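PDB 3CWI: thiamine-biosynthesis protein ThiS from Geobacter metallireducens GS-15, which probably serves, as a small ubiquitin-like protein of the ThiS family, as the sulfur carrier in formation of the thiazole ring of thiamine. Local coordinates for residues L18-L23 / E47-T52. Sequence-based numbering, arbitrary orientation.
Sequences LNVTEL and EAFDAT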
# COMPACT_ATOMS: atom_id res chain seq x y z
N LEU A 18 -6.06 -2.42 7.75
CA LEU A 18 -5.47 -1.10 7.81
C LEU A 18 -5.83 -0.33 6.56
O LEU A 18 -6.01 -0.93 5.49
CB LEU A 18 -3.94 -1.19 7.88
CG LEU A 18 -3.33 -1.50 9.24
CD1 LEU A 18 -1.85 -1.80 9.07
CD2 LEU A 18 -3.54 -0.31 10.17
N ASN A 19 -5.95 0.99 6.67
CA ASN A 19 -6.26 1.78 5.49
C ASN A 19 -4.90 2.08 4.87
O ASN A 19 -3.86 1.91 5.52
CB ASN A 19 -7.02 3.07 5.85
CG ASN A 19 -6.27 3.94 6.83
OD1 ASN A 19 -5.18 4.43 6.56
ND2 ASN A 19 -6.88 4.16 8.00
N VAL A 20 -4.90 2.52 3.62
CA VAL A 20 -3.66 2.79 2.93
C VAL A 20 -2.79 3.83 3.60
O VAL A 20 -1.57 3.68 3.66
CB VAL A 20 -3.94 3.20 1.48
CG1 VAL A 20 -2.64 3.58 0.77
CG2 VAL A 20 -4.62 2.07 0.75
N THR A 21 -3.42 4.88 4.12
CA THR A 21 -2.68 5.93 4.80
C THR A 21 -1.87 5.36 5.96
O THR A 21 -0.69 5.67 6.13
CB THR A 21 -3.62 7.01 5.33
OG1 THR A 21 -4.37 7.54 4.23
CG2 THR A 21 -2.83 8.12 6.00
N GLU A 22 -2.50 4.51 6.76
CA GLU A 22 -1.81 3.92 7.90
C GLU A 22 -0.69 2.99 7.43
O GLU A 22 0.38 2.94 8.04
CB GLU A 22 -2.79 3.13 8.78
CG GLU A 22 -3.90 3.98 9.38
CD GLU A 22 -4.94 3.13 10.07
OE1 GLU A 22 -5.43 2.17 9.42
OE2 GLU A 22 -5.29 3.41 11.23
N LEU A 23 -0.94 2.28 6.33
CA LEU A 23 0.04 1.34 5.77
C LEU A 23 1.32 2.05 5.32
O LEU A 23 2.42 1.61 5.64
CB LEU A 23 -0.56 0.60 4.56
CG LEU A 23 -0.18 -0.85 4.32
CD1 LEU A 23 -0.52 -1.20 2.88
CD2 LEU A 23 1.29 -1.10 4.59
N GLU A 47 -6.49 10.24 -3.09
CA GLU A 47 -7.63 10.86 -2.42
C GLU A 47 -8.43 9.86 -1.58
O GLU A 47 -9.09 10.24 -0.61
CB GLU A 47 -8.56 11.49 -3.46
CG GLU A 47 -9.47 12.58 -2.94
CD GLU A 47 -8.72 13.87 -2.65
OE1 GLU A 47 -9.35 14.83 -2.17
OE2 GLU A 47 -7.49 13.91 -2.90
N ALA A 48 -8.36 8.59 -1.94
CA ALA A 48 -9.10 7.55 -1.24
C ALA A 48 -8.24 6.69 -0.31
O ALA A 48 -8.68 5.63 0.14
CB ALA A 48 -9.82 6.66 -2.25
N PHE A 49 -7.02 7.13 -0.03
CA PHE A 49 -6.13 6.38 0.84
C PHE A 49 -6.70 6.15 2.23
O PHE A 49 -6.50 5.09 2.82
CB PHE A 49 -4.77 7.08 0.94
CG PHE A 49 -3.85 6.82 -0.23
CD1 PHE A 49 -4.30 6.17 -1.37
CD2 PHE A 49 -2.52 7.23 -0.18
CE1 PHE A 49 -3.45 5.94 -2.45
CE2 PHE A 49 -1.66 7.00 -1.25
CZ PHE A 49 -2.13 6.36 -2.39
N ASP A 50 -7.43 7.13 2.77
CA ASP A 50 -8.00 6.95 4.11
C ASP A 50 -9.15 5.95 4.15
O ASP A 50 -9.38 5.31 5.18
CB ASP A 50 -8.50 8.28 4.68
CG ASP A 50 -7.39 9.27 4.95
OD1 ASP A 50 -6.31 8.86 5.44
OD2 ASP A 50 -7.59 10.47 4.68
N ALA A 51 -9.86 5.81 3.03
CA ALA A 51 -11.01 4.90 2.97
C ALA A 51 -10.69 3.50 2.46
O ALA A 51 -11.36 2.53 2.82
CB ALA A 51 -12.10 5.52 2.11
N THR A 52 -9.67 3.39 1.62
CA THR A 52 -9.27 2.11 1.06
C THR A 52 -8.63 1.25 2.13
O THR A 52 -7.69 1.67 2.81
CB THR A 52 -8.30 2.33 -0.12
OG1 THR A 52 -8.90 3.22 -1.06
CG2 THR A 52 -8.00 1.01 -0.81
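Val20 lays CG1 over one face of the Phe49 ring, 3.7 Å from its centroid and displaced toward the rim, a CH-pi contact made with CG1 anti to the backbone N. Its other methyl, CG2, lies alongside Thr52, 3.8 Å from Thr52 CB; Leu44 touches all three side chains. The backbone joins in: Val20 N donates to Thr52 O at 3.0 Å, a somewhat bent bond (141° at the hydrogen) that lies nearly along the C=O axis, and Thr21 N gives a weak bond to Phe49 O. Here the first turn of helix 20-26 of the ubiquitin-like fold meets the loop leading into strand 53-55, which pairs antiparallel with strand 17-19. Asn19 is the N-cap and forms a capping box with Glu22: Glu22 N reaches Asn19 OD1 at 2.7 Å from above the carbonyl plane, and Asn19 N returns a straight bond to the anti lone pair of Glu22 OE1. An alanine at Asn19 would lose the OD1 cap and probably loosen the helix start that presents Val20 N and Thr21 N to the loop. Beyond the cap, Thr21 OG1 donates to Asp50 OD1 at 2.6 Å, arriving well above the carboxylate plane, and also sits 3.3 Å from Phe49 CB.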